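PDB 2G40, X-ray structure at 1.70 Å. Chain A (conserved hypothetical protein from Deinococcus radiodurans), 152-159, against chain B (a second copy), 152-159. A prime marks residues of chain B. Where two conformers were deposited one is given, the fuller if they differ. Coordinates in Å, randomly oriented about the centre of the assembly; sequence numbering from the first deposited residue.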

# COMPACT_ATOMS: atom_id res chain seq x y z
N ARG A 152 -10.11 4.63 -1.19
CA ARG A 152 -8.83 4.83 -1.87
C ARG A 152 -7.67 4.85 -0.89
O ARG A 152 -7.86 5.00 0.30
N ARG A 153 -6.47 4.72 -1.43
CA ARG A 153 -5.28 4.57 -0.61
C ARG A 153 -5.08 5.73 0.36
O ARG A 153 -4.66 5.52 1.48
N ALA A 154 -5.43 6.94 -0.06
CA ALA A 154 -5.20 8.11 0.78
C ALA A 154 -5.94 8.03 2.11
O ALA A 154 -5.46 8.58 3.08
N LEU A 155 -7.10 7.38 2.12
CA LEU A 155 -7.96 7.39 3.30
C LEU A 155 -7.36 6.65 4.47
O LEU A 155 -7.67 6.96 5.61
N SER A 156 -6.53 5.66 4.20
CA SER A 156 -5.87 4.90 5.27
C SER A 156 -4.40 5.27 5.40
O SER A 156 -3.67 4.68 6.20
N LEU A 157 -3.96 6.28 4.66
CA LEU A 157 -2.59 6.74 4.79
C LEU A 157 -2.48 8.04 5.54
O LEU A 157 -1.57 8.21 6.34
N ILE A 158 -3.36 8.98 5.24
CA ILE A 158 -3.25 10.34 5.75
C ILE A 158 -3.83 10.54 7.16
O ILE A 158 -3.20 11.19 8.00
N PRO A 159 -5.06 10.02 7.43
CA PRO A 159 -5.54 10.19 8.80
C PRO A 159 -4.65 9.46 9.81
O PRO A 159 -4.00 8.48 9.46
N ARG B 152 8.87 6.39 2.36
CA ARG B 152 7.59 6.15 3.04
C ARG B 152 6.44 6.12 2.06
O ARG B 152 6.56 6.55 0.92
N ARG B 153 5.30 5.63 2.53
CA ARG B 153 4.16 5.39 1.67
C ARG B 153 3.69 6.65 0.96
O ARG B 153 3.30 6.59 -0.19
N ALA B 154 3.77 7.80 1.62
CA ALA B 154 3.27 9.03 1.04
C ALA B 154 3.98 9.40 -0.25
O ALA B 154 3.37 10.02 -1.10
N LEU B 155 5.25 9.04 -0.37
CA LEU B 155 6.07 9.48 -1.50
C LEU B 155 5.61 8.88 -2.82
O LEU B 155 5.82 9.49 -3.86
N SER B 156 5.03 7.70 -2.78
CA SER B 156 4.53 7.05 -4.00
C SER B 156 3.01 7.11 -4.09
O SER B 156 2.41 6.56 -5.01
N LEU B 157 2.37 7.82 -3.16
CA LEU B 157 0.94 7.99 -3.23
C LEU B 157 0.52 9.36 -3.69
O LEU B 157 -0.42 9.49 -4.46
N ILE B 158 1.19 10.39 -3.18
CA ILE B 158 0.76 11.77 -3.40
C ILE B 158 1.26 12.38 -4.72
O ILE B 158 0.48 13.03 -5.43
N PRO B 159 2.56 12.20 -5.06
CA PRO B 159 2.96 12.76 -6.36
C PRO B 159 2.23 12.07 -7.52
O PRO B 159 1.82 10.92 -7.40

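What does the start of the chain B stretch bring to its partner? Arg152′ has its CA-to-CB bond sideways to chain A, and although the end of its side chain comes nearer, it stays out of contact; its guanidinium nitrogens are hydrogen-bonded elsewhere in the structure. Arg153′ is the first residue to engage. Its CA-to-CB bond points toward chain A, and with chi1 m, chi2 t and chi3 m the side chain reaches past CD1 of Leu157, bringing NH2 to the water beside Ser156 O. Near its base, CB lies 3.5 Å from CD1 of Leu157, and the same methyl sits over one face of the guanidinium. The arginine packs its CB and a guanidinium face on the leucine methyl, leaving the edge for polar partners.

How does the guanidinium of Arg153′ reach a polar partner, given that no direct hydrogen bond crosses between the stretches? The carbonyl O of Ser156 lies at the edge of the guanidinium, near its plane, but NH2 of Arg153′ is 4.1 Å from that O of Ser156, too far for direct bonding. Water 2 fills the gap: its O accepts from Arg153′ NH2 at 3.0 Å and donates to Ser156 O at 2.4 Å, a notably short separation. The two-fold axis repeats the arrangement, so water 1 links NH2 of Arg153 to the carbonyl O of Ser156′.

What do the three residues after Arg153′ contribute? Ala154′ turns its CB sideways, and beside its small side chain CD2 of Leu157 comes within 3.6 Å of Ala154′ CA and 4.1 Å of Ala154′ CB. Leu155′, with chi1 m and chi2 t, points away from chain A and takes no part. Ser156′ points sideways with chi1 p, and OG of Ser156′ comes no closer to chain A than 5.2 Å, to NH1 of Arg153, so its polar contribution here is the backbone carbonyl reached through water 1.

Where is the heart of the contact? It is Leu157′, which points toward chain A with chi1 t and chi2 p and has more of its surface covered by the partner stretch than any other chain B residue here. Its CD2 meets CD2 of Leu157 at 3.4 Å, a tight methyl-to-methyl approach between symmetry mates. That same CD2 of Leu157′ lies 3.6 Å from CA of Ala154, while CD1 of Leu157′ is 3.5 Å from CB of Arg153. Each leucine thus packs against its twin and against the Arg-Ala segment of the other copy.

How does the contact finish? Ile158′ starts sideways, but chi1 m and chi2 m bring its end nearer, placing CD1 of Ile158′ 4.3 Å from CD1 of Ile158 in a looser apolar pairing of equivalent residues. Pro159′ is out of reach. Packing centres on the leucines, set against each other and against Arg153 and Ala154 of the other copy, with the isoleucine pair adding a smaller contact and two water bridges the polar links.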

# COMPACT_ATOMS: atom_id res chain seq x y z
CB ARG A 152 -8.85 6.10 -2.72
CG ARG A 152 -9.00 7.38 -1.92
CD ARG A 152 -9.42 8.54 -2.79
NE ARG A 152 -9.88 9.65 -2.00
CZ ARG A 152 -9.15 10.73 -1.71
NH1 ARG A 152 -7.95 10.94 -2.25
NH2 ARG A 152 -9.67 11.66 -0.94
CB ARG A 153 -4.07 4.36 -1.50
CG ARG A 153 -4.10 3.00 -2.18
CD ARG A 153 -2.73 2.56 -2.58
NE ARG A 153 -2.34 3.16 -3.83
CZ ARG A 153 -1.13 3.66 -4.10
NH1 ARG A 153 -0.14 3.68 -3.21
NH2 ARG A 153 -0.93 4.16 -5.31
CB ALA A 154 -5.59 9.39 0.06
CB LEU A 155 -9.31 6.75 2.98
CG LEU A 155 -10.19 7.38 1.91
CD1 LEU A 155 -11.59 6.78 2.02
CD2 LEU A 155 -10.23 8.87 2.05
CB SER A 156 -6.06 3.39 5.04
OG SER A 156 -5.81 3.02 3.69
CB LEU A 157 -1.95 6.93 3.42
CG LEU A 157 -0.50 7.44 3.55
CD1 LEU A 157 0.39 6.34 4.13
CD2 LEU A 157 0.03 7.93 2.25
CB ILE A 158 -3.88 11.36 4.77
CG1 ILE A 158 -3.27 11.20 3.36
CG2 ILE A 158 -3.70 12.78 5.28
CD1 ILE A 158 -1.77 11.35 3.31
CB PRO A 159 -6.94 9.56 8.77
CG PRO A 159 -7.32 9.59 7.32
CD PRO A 159 -6.04 9.31 6.61
CB ARG B 152 7.36 7.19 4.14
CG ARG B 152 7.20 8.61 3.62
CD ARG B 152 7.38 9.63 4.72
NE ARG B 152 7.56 10.95 4.19
CZ ARG B 152 6.61 11.88 4.11
NH1 ARG B 152 5.41 11.71 4.66
NH2 ARG B 152 6.90 13.04 3.57
CB ARG B 153 3.04 4.74 2.47
CG ARG B 153 3.39 3.31 2.85
CD ARG B 153 2.16 2.50 3.11
NE ARG B 153 1.67 2.73 4.45
CZ ARG B 153 0.39 2.88 4.80
NH1 ARG B 153 -0.60 2.87 3.91
NH2 ARG B 153 0.12 3.07 6.08
CB ALA B 154 3.39 10.19 2.03
CB LEU B 155 7.53 9.10 -1.29
CG LEU B 155 8.28 9.66 -0.10
CD1 LEU B 155 9.77 9.42 -0.30
CD2 LEU B 155 7.99 11.12 0.07
CB SER B 156 5.05 5.61 -4.08
OG SER B 156 4.91 4.92 -2.84
CB LEU B 157 0.30 7.74 -1.86
CG LEU B 157 -1.22 7.94 -1.91
CD1 LEU B 157 -1.87 6.82 -2.73
CD2 LEU B 157 -1.83 8.02 -0.55
CB ILE B 158 1.18 12.67 -2.21
CG1 ILE B 158 0.65 12.09 -0.89
CG2 ILE B 158 0.68 14.09 -2.42
CD1 ILE B 158 -0.84 11.90 -0.84
CB PRO B 159 4.47 12.46 -6.42
CG PRO B 159 4.86 12.26 -5.00
CD PRO B 159 3.70 11.57 -4.39
O HOH W 1 1.94 4.44 -6.10
O HOH W 2 -2.73 2.54 6.85